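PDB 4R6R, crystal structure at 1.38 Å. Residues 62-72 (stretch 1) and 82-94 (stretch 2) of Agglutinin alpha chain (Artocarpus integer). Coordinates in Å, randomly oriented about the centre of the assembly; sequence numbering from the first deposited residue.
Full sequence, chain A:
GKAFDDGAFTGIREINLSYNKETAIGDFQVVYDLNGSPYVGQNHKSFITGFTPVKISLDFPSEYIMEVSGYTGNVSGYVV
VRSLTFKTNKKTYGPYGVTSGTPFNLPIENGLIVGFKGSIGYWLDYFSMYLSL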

ATOM      1  N   SER A  62       6.506 -12.357 -15.760  1.00 18.39           N
ATOM      2  CA  SER A  62       6.590 -13.581 -14.959  1.00 20.25           C
ATOM      3  C   SER A  62       7.865 -13.700 -14.151  1.00 19.74           C
ATOM      4  O   SER A  62       7.887 -14.380 -13.103  1.00 20.85           O
ATOM      5  N   GLU A  63       8.909 -13.020 -14.645  1.00 18.20           N
ATOM      6  CA  GLU A  63      10.231 -12.977 -13.952  1.00 17.13           C
ATOM      7  C   GLU A  63      10.413 -11.672 -13.168  1.00 16.30           C
ATOM      8  O   GLU A  63      10.168 -10.635 -13.744  1.00 17.42           O
ATOM      9  N   TYR A  64      10.781 -11.755 -11.885  1.00 14.78           N
ATOM     10  CA  TYR A  64      10.966 -10.554 -11.097  1.00 14.85           C
ATOM     11  C   TYR A  64      12.035 -10.829 -10.060  1.00 14.89           C
ATOM     12  O   TYR A  64      12.272 -11.947  -9.617  1.00 15.48           O
ATOM     13  N   ILE A  65      12.667  -9.730  -9.636  1.00 13.51           N
ATOM     14  CA  ILE A  65      13.769  -9.780  -8.627  1.00 14.03           C
ATOM     15  C   ILE A  65      13.204 -10.169  -7.239  1.00 13.03           C
ATOM     16  O   ILE A  65      12.229  -9.589  -6.792  1.00 13.61           O
ATOM     17  N   MET A  66      13.865 -11.146  -6.637  1.00 13.54           N
ATOM     18  CA  MET A  66      13.572 -11.627  -5.273  1.00 15.72           C
ATOM     19  C   MET A  66      14.615 -11.214  -4.251  1.00 16.28           C
ATOM     20  O   MET A  66      14.377 -11.199  -3.056  1.00 15.45           O
ATOM     21  N   GLU A  67      15.838 -10.922  -4.692  1.00 14.34           N
ATOM     22  CA  GLU A  67      16.883 -10.509  -3.755  1.00 13.51           C
ATOM     23  C   GLU A  67      17.895  -9.685  -4.498  1.00 14.33           C
ATOM     24  O   GLU A  67      18.297 -10.073  -5.607  1.00 14.82           O
ATOM     25  N   VAL A  68      18.265  -8.544  -3.912  1.00 13.85           N
ATOM     26  CA  VAL A  68      19.444  -7.798  -4.394  1.00 14.57           C
ATOM     27  C   VAL A  68      20.479  -7.933  -3.341  1.00 15.40           C
ATOM     28  O   VAL A  68      20.202  -7.695  -2.156  1.00 16.91           O
ATOM     29  N   SER A  69      21.714  -8.292  -3.711  1.00 15.81           N
ATOM     30  CA  SER A  69      22.761  -8.360  -2.676  1.00 15.80           C
ATOM     31  C   SER A  69      24.057  -7.827  -3.297  1.00 15.60           C
ATOM     32  O   SER A  69      24.135  -7.531  -4.492  1.00 15.50           O
ATOM     33  N   GLY A  70      25.039  -7.624  -2.433  1.00 16.03           N
ATOM     34  CA  GLY A  70      26.316  -7.109  -2.964  1.00 14.47           C
ATOM     35  C   GLY A  70      27.241  -6.793  -1.829  1.00 15.16           C
ATOM     36  O   GLY A  70      27.129  -7.313  -0.690  1.00 15.62           O
ATOM     37  N   TYR A  71      28.272  -6.029  -2.176  1.00 15.95           N
ATOM     38  CA  TYR A  71      29.271  -5.579  -1.221  1.00 15.86           C
ATOM     39  C   TYR A  71      29.527  -4.135  -1.320  1.00 15.92           C
ATOM     40  O   TYR A  71      29.503  -3.584  -2.442  1.00 17.76           O
ATOM     41  N   THR A  72      29.811  -3.488  -0.176  1.00 18.35           N
ATOM     42  CA  THR A  72      30.278  -2.108  -0.181  1.00 17.84           C
ATOM     43  C   THR A  72      31.686  -2.054   0.387  1.00 19.29           C
ATOM     44  O   THR A  72      32.060  -2.906   1.213  1.00 20.83           O
ATOM     45  N   ARG A  82      30.733  -2.043  -4.433  1.00 14.31           N
ATOM     46  CA  ARG A  82      31.726  -2.817  -5.160  1.00 14.00           C
ATOM     47  C   ARG A  82      31.137  -3.959  -6.012  1.00 14.87           C
ATOM     48  O   ARG A  82      31.700  -4.268  -7.052  1.00 14.78           O
ATOM     49  N   SER A  83      29.990  -4.571  -5.610  1.00 13.61           N
ATOM     50  CA  SER A  83      29.393  -5.601  -6.410  1.00 14.89           C
ATOM     51  C   SER A  83      27.898  -5.577  -6.188  1.00 14.56           C
ATOM     52  O   SER A  83      27.420  -5.134  -5.163  1.00 14.38           O
ATOM     53  N   LEU A  84      27.221  -6.110  -7.184  1.00 13.87           N
ATOM     54  CA  LEU A  84      25.751  -6.379  -7.123  1.00 13.34           C
ATOM     55  C   LEU A  84      25.480  -7.732  -7.706  1.00 14.47           C
ATOM     56  O   LEU A  84      26.075  -8.164  -8.731  1.00 14.56           O
ATOM     57  N   THR A  85      24.503  -8.388  -7.096  1.00 13.75           N
ATOM     58  CA  THR A  85      23.895  -9.624  -7.634  1.00 14.54           C
ATOM     59  C   THR A  85      22.393  -9.502  -7.567  1.00 15.02           C
ATOM     60  O   THR A  85      21.847  -9.021  -6.566  1.00 14.49           O
ATOM     61  N   PHE A  86      21.739  -9.856  -8.647  1.00 14.66           N
ATOM     62  CA  PHE A  86      20.270  -9.851  -8.720  1.00 13.84           C
ATOM     63  C   PHE A  86      19.746 -11.278  -8.851  1.00 15.20           C
ATOM     64  O   PHE A  86      20.010 -11.986  -9.867  1.00 16.59           O
ATOM     65  N   LYS A  87      19.010 -11.744  -7.847  1.00 14.99           N
ATOM     66  CA  LYS A  87      18.420 -13.062  -7.941  1.00 14.83           C
ATOM     67  C   LYS A  87      16.952 -12.875  -8.248  1.00 14.80           C
ATOM     68  O   LYS A  87      16.258 -12.132  -7.529  1.00 14.98           O
ATOM     69  N   THR A  88      16.430 -13.560  -9.291  1.00 15.75           N
ATOM     70  CA  THR A  88      15.001 -13.512  -9.604  1.00 15.50           C
ATOM     71  C   THR A  88      14.435 -14.878  -9.313  1.00 16.49           C
ATOM     72  O   THR A  88      15.159 -15.791  -8.844  1.00 19.75           O
ATOM     73  N   ASN A  89      13.127 -14.991  -9.552  1.00 17.19           N
ATOM     74  CA  ASN A  89      12.443 -16.292  -9.409  1.00 19.38           C
ATOM     75  C   ASN A  89      12.908 -17.293 -10.434  1.00 21.98           C
ATOM     76  O   ASN A  89      12.571 -18.482 -10.319  1.00 25.66           O
ATOM     77  N   LYS A  90      13.655 -16.873 -11.447  1.00 22.10           N
ATOM     78  CA  LYS A  90      14.090 -17.766 -12.518  1.00 22.45           C
ATOM     79  C   LYS A  90      15.574 -18.051 -12.503  1.00 26.19           C
ATOM     80  O   LYS A  90      15.996 -19.148 -12.819  1.00 24.53           O
ATOM     81  N   LYS A  91      16.410 -17.074 -12.164  1.00 21.14           N
ATOM     82  CA  LYS A  91      17.858 -17.306 -12.147  1.00 22.94           C
ATOM     83  C   LYS A  91      18.615 -16.188 -11.459  1.00 20.90           C
ATOM     84  O   LYS A  91      17.979 -15.250 -10.964  1.00 18.58           O
ATOM     85  N   THR A  92      19.930 -16.286 -11.390  1.00 19.98           N
ATOM     86  CA  THR A  92      20.775 -15.318 -10.650  1.00 19.24           C
ATOM     87  C   THR A  92      21.614 -14.671 -11.712  1.00 19.58           C
ATOM     88  O   THR A  92      22.157 -15.369 -12.611  1.00 20.96           O
ATOM     89  N   TYR A  93      21.731 -13.322 -11.611  1.00 16.72           N
ATOM     90  CA  TYR A  93      22.551 -12.510 -12.501  1.00 16.28           C
ATOM     91  C   TYR A  93      23.616 -11.871 -11.640  1.00 15.52           C
ATOM     92  O   TYR A  93      23.314 -11.066 -10.702  1.00 15.45           O
ATOM     93  N   GLY A  94      24.894 -12.180 -11.916  1.00 15.38           N
ATOM     94  CA  GLY A  94      26.017 -11.668 -11.157  1.00 15.66           C
ATOM     95  C   GLY A  94      26.623 -12.792 -10.280  1.00 20.64           C
ATOM     96  O   GLY A  94      26.277 -13.976 -10.416  1.00 22.49           O
TER

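This contact is an antiparallel pairing of two neighbouring strands, 65-72 and 82-88, in which the backbone ladder does most of the joining, one face is apolar, the other is polar and watered, and a buried carboxylate with an asparagine locks the end where the ladder stops.

The ladder sets the side-chain positions. Ser69 and Thr85 exchange backbone bonds (Ser69 N to Thr85 O 2.9 Å, Thr85 N to Ser69 O 2.8 Å), and Glu67 pairs with Lys87 in the same way. Between Ile65 and Glu67 the register slips by one residue, a beta bulge: Lys87 O accepts from both Met66 N at 2.7 Å and Glu67 N at 3.1 Å.

On one face lie Val68, Gly70, Leu84 and Phe86. Val68 (t) sits across from Phe86 (m), with Val68 CG2 3.8 Å from Phe86 CD1, while its other methyl, CG1, lies 4.3 Å from Leu84 CD2. Ile65 (m, then t) has a CA-to-CB bond that points away overall, yet its CD1 comes within 3.9 Å of Phe86 CD1, so the ring meets both aliphatic neighbours. Gly70, opposite Leu84, leaves room for the backbone: Gly70 CA lies 3.2 Å from Ser83 O, and an ideal CB built on Gly70 would clash with Ser83 O.

The other face carries Glu67, Ser69, Tyr71, Ser83, Thr85 and Lys87. Here the side chains stand side by side, and water supplies polar links. Glu67 (t, t) and the fully extended Lys87 approach to 4.2 Å between their CB atoms; their charged ends are joined through water 1, which donates to Glu67 OE1 at 2.8 Å and accepts a weak bond from Lys87 NZ at 3.3 Å. Ser69 (p) packs its OG 3.7 Å from Thr85 CB and bonds to water 2 at 2.8 Å from OG; that water donates to Thr85 O at 3.2 Å. Tyr71 (m) starts on this face but its end leads away, leaving Ser83 CB at the edge of its ring.

The most specific polar work is done beyond the bulge. Glu63, t at both chi1 and chi2, starts sideways and reaches in, so that its OE2 accepts from Thr88 OG1 and from Tyr93 OH, each at 2.7 Å. Thr88 (p) uses the same hydroxyl oxygen to accept from Lys90 N and Lys91 N, both 3.1 Å from Thr88 OG1, which ties the turn to the buried acid. Asn89 (p) points toward stretch 1 and imitates a strand residue: its ND2 donates to Ser62 O at 2.8 Å, and its OD1 accepts from Tyr64 N at 2.9 Å. Its amide carbon, CG, lies over one face of the Tyr64 ring, and Met66 (m, t, p) lays SD 3.6 Å from Asn89 CB.

The rule to read here is to fill one face with hydrocarbon, hydrate the other, and fasten the turn with side chains that bond to backbone.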

ATOM      1  CB  SER A  62       6.410 -14.812 -15.872  1.00 22.14           C
ATOM      2  OG  SER A  62       7.506 -14.981 -16.720  1.00 23.92           O
ATOM      3  CB  GLU A  63      11.407 -13.141 -14.932  1.00 17.83           C
ATOM      4  CG  GLU A  63      12.765 -13.172 -14.220  1.00 18.11           C
ATOM      5  CD  GLU A  63      13.959 -13.404 -15.113  1.00 17.64           C
ATOM      6  OE1 GLU A  63      13.833 -13.251 -16.338  1.00 18.87           O
ATOM      7  OE2 GLU A  63      15.044 -13.742 -14.569  1.00 18.45           O
ATOM      8  CB  TYR A  64       9.631 -10.135 -10.398  1.00 15.25           C
ATOM      9  CG  TYR A  64       9.032 -11.232  -9.562  1.00 17.69           C
ATOM     10  CD1 TYR A  64       9.407 -11.419  -8.248  1.00 20.83           C
ATOM     11  CD2 TYR A  64       8.146 -12.163 -10.149  1.00 20.87           C
ATOM     12  CE1 TYR A  64       8.881 -12.467  -7.486  1.00 23.42           C
ATOM     13  CE2 TYR A  64       7.629 -13.202  -9.401  1.00 22.86           C
ATOM     14  CZ  TYR A  64       8.021 -13.360  -8.108  1.00 24.43           C
ATOM     15  OH  TYR A  64       7.489 -14.390  -7.362  1.00 31.34           O
ATOM     16  CB  ILE A  65      14.537  -8.458  -8.579  1.00 15.43           C
ATOM     17  CG1 ILE A  65      15.237  -8.241  -9.925  1.00 14.65           C
ATOM     18  CG2 ILE A  65      15.547  -8.457  -7.412  1.00 15.57           C
ATOM     19  CD1 ILE A  65      15.606  -6.763 -10.161  1.00 15.50           C
ATOM     20  CB  MET A  66      13.365 -13.167  -5.282  1.00 19.82           C
ATOM     21  CG  MET A  66      12.139 -13.579  -6.093  1.00 23.48           C
ATOM     22  SD  MET A  66      11.973 -15.407  -6.062  1.00 31.45           S
ATOM     23  CE  MET A  66      11.470 -15.796  -4.351  1.00 32.18           C
ATOM     24  CB  GLU A  67      17.636 -11.711  -3.104  1.00 15.21           C
ATOM     25  CG  GLU A  67      18.668 -11.253  -2.064  1.00 18.84           C
ATOM     26  CD  GLU A  67      19.246 -12.379  -1.221  1.00 26.95           C
ATOM     27  OE1 GLU A  67      18.793 -13.538  -1.355  1.00 30.52           O
ATOM     28  OE2 GLU A  67      20.133 -12.124  -0.399  1.00 24.91           O
ATOM     29  CB  VAL A  68      19.097  -6.325  -4.619  1.00 15.79           C
ATOM     30  CG1 VAL A  68      20.358  -5.565  -5.022  1.00 16.30           C
ATOM     31  CG2 VAL A  68      17.967  -6.229  -5.647  1.00 16.66           C
ATOM     32  CB  SER A  69      23.015  -9.775  -2.154  1.00 19.10           C
ATOM     33  OG  SER A  69      23.370 -10.619  -3.228  1.00 19.82           O
ATOM     34  CB  TYR A  71      30.645  -6.320  -1.528  1.00 16.59           C
ATOM     35  CG  TYR A  71      30.668  -7.732  -1.081  1.00 16.98           C
ATOM     36  CD1 TYR A  71      30.107  -8.750  -1.863  1.00 17.92           C
ATOM     37  CD2 TYR A  71      31.256  -8.089   0.139  1.00 21.68           C
ATOM     38  CE1 TYR A  71      30.074 -10.089  -1.416  1.00 21.35           C
ATOM     39  CE2 TYR A  71      31.192  -9.394   0.607  1.00 20.59           C
ATOM     40  CZ  TYR A  71      30.639 -10.388  -0.171  1.00 22.70           C
ATOM     41  OH  TYR A  71      30.644 -11.717   0.266  1.00 26.27           O
ATOM     42  CB  THR A  72      29.369  -1.155   0.585  1.00 19.67           C
ATOM     43  OG1 THR A  72      29.370  -1.531   1.948  1.00 24.66           O
ATOM     44  CG2 THR A  72      27.944  -1.217   0.090  1.00 19.81           C
ATOM     45  CB  ARG A  82      32.783  -3.391  -4.221  1.00 15.34           C
ATOM     46  CG  ARG A  82      33.595  -2.243  -3.580  1.00 18.24           C
ATOM     47  CD  ARG A  82      34.950  -2.691  -3.078  1.00 24.09           C
ATOM     48  NE  ARG A  82      35.821  -2.833  -4.264  1.00 22.47           N
ATOM     49  CZ  ARG A  82      37.033  -3.385  -4.218  1.00 25.30           C
ATOM     50  NH1 ARG A  82      37.523  -3.843  -3.054  1.00 29.16           N
ATOM     51  NH2 ARG A  82      37.727  -3.485  -5.309  1.00 23.95           N
ATOM     52  CB  SER A  83      29.958  -6.984  -5.991  1.00 18.34           C
ATOM     53  OG  SER A  83      29.452  -8.092  -6.654  1.00 28.50           O
ATOM     54  CB  LEU A  84      24.951  -5.370  -7.937  1.00 13.35           C
ATOM     55  CG  LEU A  84      24.978  -3.968  -7.365  1.00 13.26           C
ATOM     56  CD1 LEU A  84      24.419  -2.959  -8.385  1.00 15.49           C
ATOM     57  CD2 LEU A  84      24.131  -3.915  -6.081  1.00 15.69           C
ATOM     58  CB  THR A  85      24.311 -10.836  -6.781  1.00 15.87           C
ATOM     59  OG1 THR A  85      25.748 -10.916  -6.821  1.00 17.72           O
ATOM     60  CG2 THR A  85      23.668 -12.145  -7.330  1.00 17.58           C
ATOM     61  CB  PHE A  86      19.805  -9.020  -9.943  1.00 14.52           C
ATOM     62  CG  PHE A  86      20.183  -7.580  -9.848  1.00 14.43           C
ATOM     63  CD1 PHE A  86      19.360  -6.670  -9.186  1.00 14.04           C
ATOM     64  CD2 PHE A  86      21.392  -7.112 -10.412  1.00 15.84           C
ATOM     65  CE1 PHE A  86      19.726  -5.330  -9.026  1.00 16.49           C
ATOM     66  CE2 PHE A  86      21.746  -5.746 -10.261  1.00 16.80           C
ATOM     67  CZ  PHE A  86      20.935  -4.853  -9.570  1.00 17.49           C
ATOM     68  CB  LYS A  87      18.565 -13.811  -6.605  1.00 17.01           C
ATOM     69  CG  LYS A  87      17.867 -15.157  -6.599  1.00 21.51           C
ATOM     70  CD  LYS A  87      17.857 -15.597  -5.160  1.00 29.14           C
ATOM     71  CE  LYS A  87      16.949 -16.790  -4.974  1.00 33.16           C
ATOM     72  NZ  LYS A  87      17.278 -17.339  -3.620  1.00 36.59           N
ATOM     73  CB  THR A  88      14.673 -13.185 -11.086  1.00 15.95           C
ATOM     74  OG1 THR A  88      15.129 -14.224 -11.950  1.00 15.50           O
ATOM     75  CG2 THR A  88      15.445 -11.963 -11.592  1.00 15.84           C
ATOM     76  CB  ASN A  89      10.917 -16.132  -9.411  1.00 20.15           C
ATOM     77  CG  ASN A  89      10.404 -15.433 -10.651  1.00 21.07           C
ATOM     78  OD1 ASN A  89      11.057 -14.550 -11.224  1.00 18.54           O
ATOM     79  ND2 ASN A  89       9.239 -15.812 -11.072  1.00 21.18           N
ATOM     80  CB  LYS A  90      13.653 -17.191 -13.875  1.00 24.13           C
ATOM     81  CG  LYS A  90      12.143 -16.948 -13.994  1.00 27.37           C
ATOM     82  CD  LYS A  90      11.283 -18.184 -13.725  1.00 31.27           C
ATOM     83  CE  LYS A  90       9.796 -17.851 -13.729  1.00 34.82           C
ATOM     84  NZ  LYS A  90       9.186 -18.062 -15.069  1.00 40.02           N
ATOM     85  CB  LYS A  91      18.385 -17.513 -13.548  1.00 28.02           C
ATOM     86  CG  LYS A  91      18.351 -16.226 -14.329  1.00 27.76           C
ATOM     87  CD  LYS A  91      18.752 -16.463 -15.789  1.00 32.37           C
ATOM     88  CE  LYS A  91      20.265 -16.533 -15.904  1.00 37.71           C
ATOM     89  NZ  LYS A  91      20.667 -17.545 -16.920  1.00 43.94           N
ATOM     90  CB  THR A  92      21.652 -16.022  -9.591  1.00 18.61           C
ATOM     91  OG1 THR A  92      20.745 -16.613  -8.626  1.00 22.19           O
ATOM     92  CG2 THR A  92      22.600 -15.020  -8.868  1.00 21.77           C
ATOM     93  CB  TYR A  93      21.683 -11.382 -13.087  1.00 17.79           C
ATOM     94  CG  TYR A  93      20.520 -11.901 -13.904  1.00 16.54           C
ATOM     95  CD1 TYR A  93      19.269 -12.154 -13.317  1.00 16.24           C
ATOM     96  CD2 TYR A  93      20.639 -12.112 -15.267  1.00 17.76           C
ATOM     97  CE1 TYR A  93      18.186 -12.622 -14.060  1.00 18.53           C
ATOM     98  CE2 TYR A  93      19.566 -12.613 -16.004  1.00 18.05           C
ATOM     99  CZ  TYR A  93      18.326 -12.819 -15.394  1.00 16.77           C
ATOM    100  OH  TYR A  93      17.241 -13.325 -16.075  1.00 20.09           O
TER
HETATM  101  O   HOH W   1      16.282 -14.770  -1.759  1.00 40.44           O
HETATM  102  O   HOH W   2      21.084 -11.468  -4.629  1.00 24.27           O